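Side-chain contacts in cephalosporin hydroxylase CMCI (Streptomyces clavuligerus, PDB 2BM8), which probably takes part in cephamycin biosynthesis, acting on the cephalosporin nucleus through a domain built on the Rossmann-type methyltransferase fold: residues 163-168 with 183-188; 167-172 with 202-207; 217-220 with 225-228. The protein carries 3 engineered substitutions. All coordinates share one frame; numbering follows the deposited sequence.

Contact 1 (163-168 with 183-188); sequences ANTFNI and FIIEDM
The Phe-183 ring is the flat group at the centre of this contact, and helix 165-175 presents backbone to it: the carbonyl oxygens of Thr-165 and Ile-168 approach it obliquely, Thr-165 O lying 4.4 Å from CZ of Phe-183. At its edge, in the ring plane, sits Ile-185 CD1, a neighbour on the same side of the strand, while the ring of Phe-157 lies nearly parallel to it, the two planes only about 5° apart. Met-169 and Ala-172 of the helix also touch Phe-183.

A second pair of flat groups lies within the first turn of the helix. ND2 of Asn-167 donates to OD1 of Asn-164 at 2.9 Å, an almost straight bond (167°) in the amide plane of the donor but tilted from the carbonyl plane of the acceptor. Asn-164 holds the N-cap position without a side-chain capping bond.

Aliphatic groups fill the rest of the interface. Thr-165 and Ile-185 meet tip to tip, CG2 of the former 3.6 Å from CD1 of the latter. With OG1 anti to the carbonyl carbon (chi1 -55°), the methyl of Thr-165 is left to face the strand, and the hydroxyl makes a weak hydrogen bond to Asp-159. Further along the helix, Ile-168 CG2 comes within 4.4 Å of Phe-183 CE1.

The principle at work is the beta-alpha-beta crossover: strand 155-159, helix 165-175 and strand 182-185 form one such unit, with the two strands parallel and adjacent in the sheet. Since helix and strand are joined here by methyl groups, a ring and glancing carbonyls, their seating probably rests largely on shape and dispersion, while directional bonds nearby run elsewhere, among them the strand's backbone bonds to its sheet neighbours.

Contact 2 (167-172 with 202-207); sequences NIMKWA and EYLGAF
Met-169 sets its terminal methyl over the centre of one face of the Phe-207 ring, a textbook CH-pi contact: CE stands 3.5 Å from the centroid of the Phe-207 ring and only 11° off the ring normal. SD follows behind on the same axis, 4.7 Å from that centroid, so that the pair is also a Met-aromatic contact. The bend of the thioether at chi3 (103°) is what turns the methyl onto the ring instead of letting the chain run past it. Nearer the backbone, Met-169 CB reaches Phe-207 CE2 at 3.8 Å, and the amide Lys-170 N comes up to the ring edge, 3.7 Å from CE2 of Phe-207. Leu-204 closes in on the same methyl, its CD2 4.1 Å from CE of Met-169.

Two helices, 165-175 and 197-205, thus meet on one side of the Rossmann-type sheet, where Met-169 and Leu-204 both rest on Leu-229 of strand 228-231. The Phe-207 ring keeps its place partly through its own backbone: Phe-207 N donates to Leu-204 O at 3.1 Å, and the carbonyl oxygens of Tyr-203 and Leu-204 lie at the ring edge. Farther out, Tyr-4 of the second subunit meets the Phe-207 ring, and Leu-38 of the third subunit packs against it.

Contact 3 (217-220 with 225-228); sequences YANA and DRGV
Ala-218 and Val-228 have the most surface buried here, and they meet directly: Val-228 CG2 lies 4.1 Å from Ala-218 CA, while the other branch, CG1, set anti to the backbone N (chi1 179°), reaches Tyr-217 CB at 4.0 Å. The third main participant, Arg-226, is engaged through its backbone, where its N donates to Ala-218 O at 2.9 Å. The same oxygen receives a CA-H...O contact from Asp-225.

These residues belong to the long connection of a beta hairpin, strands 211-214 and 228-231, and a type I turn from Tyr-217 to Ala-220 shapes its first part. Arg-226 also grips Asp-225 side-on, NE to OD1 at 3.0 Å and NH2 to OD2 at 3.2 Å; both acceptors lie close to the guanidinium plane, yet both are met from above the carboxylate plane. A water 2.8 Å from Asp-225 OD1 and 3.0 Å from Asn-219 OD1 bridges the two sides. With an alanine in place of Asp-225, the Arg-226 guanidinium would probably be left without its local counter-charge and free to turn, and the bridging water would lose an anchor. From the third subunit, Pro-45 O accepts a hydrogen bond from Asn-219 ND2, and Trp-41 NE1 bonds to Arg-226 O.

Contacts 1 and 2 work from the same helix, 165-175: contact 1 seats it on the sheet and contact 2 sets a second helix beside it. Their centres lie 9 Å apart, and Phe-183 CE2 touches Met-169 CG at 3.7 Å, making one continuous apolar layer. Contact 1 is nearest the chain's centre; contact 2, though buried, lies farther out and owes part of its cover to other subunits. Contact 3, only partly buried, adds charge, water and backbone bonding to a small apolar patch. It meets contact 1 through the sheet, where Ile-185 N probably bonds to Gly-227 O, but does not touch contact 2, although both adjoin the third subunit.

Contact 1 (163-168 with 183-188)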
# COMPACT_ATOMS: atom_id res chain seq x y z
N ALA B 163 23.32 -17.34 18.71
CA ALA B 163 23.08 -18.25 19.83
C ALA B 163 23.42 -17.64 21.19
O ALA B 163 22.56 -17.53 22.07
CB ALA B 163 23.83 -19.58 19.62
N ASN B 164 24.67 -17.26 21.40
CA ASN B 164 25.10 -16.77 22.73
C ASN B 164 25.52 -15.32 22.56
O ASN B 164 26.46 -14.87 23.16
CB ASN B 164 26.24 -17.66 23.24
CG ASN B 164 26.55 -17.47 24.72
OD1 ASN B 164 25.70 -17.12 25.54
ND2 ASN B 164 27.81 -17.74 25.08
N THR B 165 24.79 -14.61 21.72
CA THR B 165 25.25 -13.37 21.12
C THR B 165 25.74 -12.31 22.13
O THR B 165 26.87 -11.82 22.02
CB THR B 165 24.11 -12.80 20.27
OG1 THR B 165 23.69 -13.79 19.31
CG2 THR B 165 24.60 -11.60 19.44
N PHE B 166 24.92 -11.97 23.11
CA PHE B 166 25.29 -10.95 24.08
C PHE B 166 26.54 -11.33 24.86
O PHE B 166 27.37 -10.46 25.13
CB PHE B 166 24.12 -10.65 25.02
CG PHE B 166 23.00 -9.94 24.34
CD1 PHE B 166 21.82 -10.61 24.03
CD2 PHE B 166 23.14 -8.61 23.96
CE1 PHE B 166 20.79 -9.95 23.39
CE2 PHE B 166 22.12 -7.95 23.31
CZ PHE B 166 20.94 -8.62 23.02
N ASN B 167 26.68 -12.61 25.21
CA ASN B 167 27.90 -13.10 25.86
C ASN B 167 29.11 -12.98 24.95
O ASN B 167 30.17 -12.57 25.40
CB ASN B 167 27.73 -14.56 26.34
CG ASN B 167 27.14 -14.66 27.76
OD1 ASN B 167 27.54 -13.92 28.66
ND2 ASN B 167 26.19 -15.58 27.95
N ILE B 168 28.94 -13.31 23.68
CA ILE B 168 30.01 -13.18 22.69
C ILE B 168 30.38 -11.72 22.50
O ILE B 168 31.54 -11.39 22.28
CB ILE B 168 29.58 -13.80 21.34
CG1 ILE B 168 29.37 -15.31 21.46
CG2 ILE B 168 30.62 -13.54 20.25
CD1 ILE B 168 28.55 -15.88 20.32
N PHE B 183 30.83 -4.56 15.34
CA PHE B 183 30.17 -5.78 15.75
C PHE B 183 28.77 -5.70 15.18
O PHE B 183 28.03 -4.80 15.54
CB PHE B 183 30.12 -5.93 17.28
CG PHE B 183 29.64 -7.30 17.74
CD1 PHE B 183 30.54 -8.25 18.19
CD2 PHE B 183 28.29 -7.62 17.73
CE1 PHE B 183 30.09 -9.50 18.63
CE2 PHE B 183 27.85 -8.88 18.17
CZ PHE B 183 28.76 -9.81 18.62
N ILE B 184 28.44 -6.63 14.29
CA ILE B 184 27.22 -6.58 13.51
C ILE B 184 26.34 -7.82 13.71
O ILE B 184 26.81 -8.95 13.60
CB ILE B 184 27.57 -6.43 12.02
CG1 ILE B 184 28.10 -5.01 11.77
CG2 ILE B 184 26.34 -6.67 11.15
CD1 ILE B 184 28.86 -4.86 10.49
N ILE B 185 25.07 -7.59 14.00
CA ILE B 185 24.11 -8.68 14.12
C ILE B 185 23.12 -8.56 12.99
O ILE B 185 22.33 -7.64 12.95
CB ILE B 185 23.41 -8.63 15.49
CG1 ILE B 185 24.41 -8.94 16.59
CG2 ILE B 185 22.28 -9.65 15.54
CD1 ILE B 185 24.06 -8.38 17.93
N GLU B 186 23.17 -9.50 12.06
CA GLU B 186 22.26 -9.46 10.92
C GLU B 186 20.93 -10.08 11.32
O GLU B 186 20.90 -10.96 12.17
CB GLU B 186 22.89 -10.18 9.73
CG GLU B 186 24.21 -9.57 9.24
CD GLU B 186 24.63 -10.04 7.85
OE1 GLU B 186 23.93 -10.89 7.28
OE2 GLU B 186 25.68 -9.57 7.33
N ASP B 187 19.83 -9.56 10.77
CA ASP B 187 18.50 -10.17 10.79
C ASP B 187 17.78 -10.19 12.13
O ASP B 187 16.60 -9.81 12.21
CB ASP B 187 18.55 -11.60 10.24
CG ASP B 187 18.96 -11.65 8.77
OD1 ASP B 187 18.19 -11.10 7.94
OD2 ASP B 187 20.01 -12.20 8.37
N MET B 188 18.48 -10.63 13.18
CA MET B 188 17.81 -11.07 14.39
C MET B 188 17.34 -9.97 15.35
O MET B 188 16.36 -10.18 16.07
CB MET B 188 18.68 -12.08 15.15
CG MET B 188 17.88 -12.94 16.15
SD MET B 188 16.43 -13.83 15.44
CE MET B 188 17.12 -15.48 15.15

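Contact 2 (167-172 with 202-207)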
# COMPACT_ATOMS: atom_id res chain seq x y z
N ASN B 167 26.68 -12.61 25.21
CA ASN B 167 27.90 -13.10 25.86
C ASN B 167 29.11 -12.98 24.95
O ASN B 167 30.17 -12.57 25.40
CB ASN B 167 27.73 -14.56 26.34
CG ASN B 167 27.14 -14.66 27.76
OD1 ASN B 167 27.54 -13.92 28.66
ND2 ASN B 167 26.19 -15.58 27.95
N ILE B 168 28.94 -13.31 23.68
CA ILE B 168 30.01 -13.18 22.69
C ILE B 168 30.38 -11.72 22.50
O ILE B 168 31.54 -11.39 22.28
CB ILE B 168 29.58 -13.80 21.34
CG1 ILE B 168 29.37 -15.31 21.46
CG2 ILE B 168 30.62 -13.54 20.25
CD1 ILE B 168 28.55 -15.88 20.32
N MET B 169 29.38 -10.85 22.61
CA MET B 169 29.58 -9.39 22.54
C MET B 169 30.41 -8.86 23.70
O MET B 169 31.26 -8.01 23.50
CB MET B 169 28.24 -8.65 22.54
CG MET B 169 28.15 -7.48 21.57
SD MET B 169 26.42 -7.16 21.14
CE MET B 169 26.09 -5.75 22.12
N LYS B 170 30.14 -9.36 24.91
CA LYS B 170 30.88 -8.98 26.10
C LYS B 170 32.34 -9.44 25.95
O LYS B 170 33.28 -8.70 26.29
CB LYS B 170 30.23 -9.58 27.36
CG LYS B 170 31.11 -9.64 28.66
CD LYS B 170 30.49 -10.58 29.72
CE LYS B 170 31.39 -10.83 30.94
NZ LYS B 170 31.63 -12.29 31.27
N TRP B 171 32.52 -10.65 25.43
CA TRP B 171 33.86 -11.17 25.17
C TRP B 171 34.59 -10.29 24.14
O TRP B 171 35.75 -9.93 24.35
CB TRP B 171 33.83 -12.63 24.70
CG TRP B 171 35.19 -13.10 24.31
CD1 TRP B 171 36.15 -13.64 25.13
CD2 TRP B 171 35.79 -13.00 23.01
NE1 TRP B 171 37.29 -13.90 24.42
CE2 TRP B 171 37.10 -13.52 23.12
CE3 TRP B 171 35.35 -12.54 21.77
CZ2 TRP B 171 37.97 -13.59 22.03
CZ3 TRP B 171 36.21 -12.61 20.68
CH2 TRP B 171 37.51 -13.12 20.83
N ALA B 172 33.92 -9.95 23.05
CA ALA B 172 34.56 -9.21 21.97
C ALA B 172 34.92 -7.80 22.42
O ALA B 172 35.97 -7.30 22.05
CB ALA B 172 33.68 -9.17 20.73
N GLU B 202 17.20 -3.67 27.71
CA GLU B 202 18.12 -3.69 28.82
C GLU B 202 19.48 -4.22 28.39
O GLU B 202 20.50 -3.62 28.68
CB GLU B 202 17.54 -4.56 29.95
CG GLU B 202 18.02 -4.16 31.34
CD GLU B 202 17.92 -5.28 32.37
OE1 GLU B 202 17.77 -4.96 33.57
OE2 GLU B 202 18.01 -6.47 32.00
N TYR B 203 19.49 -5.34 27.68
CA TYR B 203 20.74 -6.02 27.31
C TYR B 203 21.59 -5.18 26.36
O TYR B 203 22.79 -5.04 26.57
CB TYR B 203 20.45 -7.37 26.66
CG TYR B 203 19.92 -8.46 27.58
CD1 TYR B 203 19.72 -9.75 27.11
CD2 TYR B 203 19.60 -8.20 28.91
CE1 TYR B 203 19.23 -10.75 27.92
CE2 TYR B 203 19.10 -9.21 29.73
CZ TYR B 203 18.92 -10.48 29.22
OH TYR B 203 18.43 -11.48 30.03
N LEU B 204 20.97 -4.66 25.31
CA LEU B 204 21.65 -3.75 24.38
C LEU B 204 22.11 -2.51 25.12
O LEU B 204 23.24 -2.08 24.96
CB LEU B 204 20.74 -3.32 23.21
CG LEU B 204 21.18 -3.49 21.75
CD1 LEU B 204 20.61 -2.35 20.88
CD2 LEU B 204 22.69 -3.61 21.55
N GLY B 205 21.21 -1.96 25.94
CA GLY B 205 21.50 -0.77 26.72
C GLY B 205 22.66 -0.90 27.69
O GLY B 205 23.28 0.10 28.07
N ALA B 206 22.97 -2.13 28.11
CA ALA B 206 24.08 -2.40 29.01
C ALA B 206 25.43 -2.09 28.35
O ALA B 206 26.40 -1.76 29.04
CB ALA B 206 24.04 -3.86 29.46
N PHE B 207 25.49 -2.20 27.02
CA PHE B 207 26.70 -1.93 26.24
C PHE B 207 26.87 -0.47 25.80
O PHE B 207 27.66 -0.20 24.90
CB PHE B 207 26.73 -2.81 24.99
CG PHE B 207 26.88 -4.27 25.27
CD1 PHE B 207 25.78 -5.03 25.63
CD2 PHE B 207 28.11 -4.89 25.18
CE1 PHE B 207 25.90 -6.36 25.89
CE2 PHE B 207 28.25 -6.23 25.43
CZ PHE B 207 27.14 -6.97 25.79

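Contact 3 (217-220 with 225-228)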
# COMPACT_ATOMS: atom_id res chain seq x y z
N TYR B 217 24.92 3.33 8.41
CA TYR B 217 24.66 2.00 7.86
C TYR B 217 23.43 1.30 8.43
O TYR B 217 22.80 0.50 7.75
CB TYR B 217 25.90 1.13 8.07
CG TYR B 217 27.14 1.69 7.40
CD1 TYR B 217 28.31 1.89 8.11
CD2 TYR B 217 27.14 2.02 6.04
CE1 TYR B 217 29.45 2.40 7.50
CE2 TYR B 217 28.28 2.53 5.41
CZ TYR B 217 29.43 2.71 6.14
OH TYR B 217 30.55 3.21 5.52
N ALA B 218 23.07 1.61 9.67
CA ALA B 218 22.03 0.89 10.41
C ALA B 218 20.64 0.90 9.76
O ALA B 218 19.90 -0.05 9.94
CB ALA B 218 21.93 1.44 11.85
N ASN B 219 20.26 1.94 9.04
CA ASN B 219 18.95 1.93 8.36
C ASN B 219 19.04 1.63 6.85
O ASN B 219 18.09 1.81 6.13
CB ASN B 219 18.20 3.25 8.61
CG ASN B 219 18.00 3.54 10.10
OD1 ASN B 219 17.73 2.64 10.90
ND2 ASN B 219 18.15 4.80 10.48
N ALA B 220 20.18 1.14 6.38
CA ALA B 220 20.41 1.07 4.92
C ALA B 220 20.03 -0.27 4.26
O ALA B 220 19.98 -0.35 3.05
CB ALA B 220 21.86 1.42 4.61
N ASP B 225 19.24 -3.88 9.39
CA ASP B 225 18.33 -3.01 10.14
C ASP B 225 18.66 -2.97 11.61
O ASP B 225 18.59 -4.00 12.29
CB ASP B 225 16.90 -3.56 9.98
CG ASP B 225 15.83 -2.58 10.42
OD1 ASP B 225 16.12 -1.50 10.95
OD2 ASP B 225 14.63 -2.81 10.26
N ARG B 226 19.02 -1.78 12.09
CA ARG B 226 19.21 -1.50 13.52
C ARG B 226 20.19 -2.46 14.23
O ARG B 226 20.08 -2.65 15.44
CB ARG B 226 17.86 -1.52 14.24
CG ARG B 226 16.91 -0.38 13.87
CD ARG B 226 15.48 -0.58 14.39
NE ARG B 226 14.75 -1.54 13.57
CZ ARG B 226 13.59 -2.12 13.90
NH1 ARG B 226 13.00 -1.86 15.05
NH2 ARG B 226 13.03 -2.98 13.07
N GLY B 227 21.16 -3.02 13.49
CA GLY B 227 22.06 -4.05 14.01
C GLY B 227 23.54 -3.80 13.79
O GLY B 227 24.37 -4.67 14.08
N VAL B 228 23.89 -2.61 13.29
CA VAL B 228 25.27 -2.27 12.97
C VAL B 228 25.86 -1.49 14.13
O VAL B 228 25.51 -0.33 14.35
CB VAL B 228 25.35 -1.42 11.67
CG1 VAL B 228 26.81 -1.05 11.35
CG2 VAL B 228 24.71 -2.15 10.50
O HOH W 1 15.25 1.05 10.33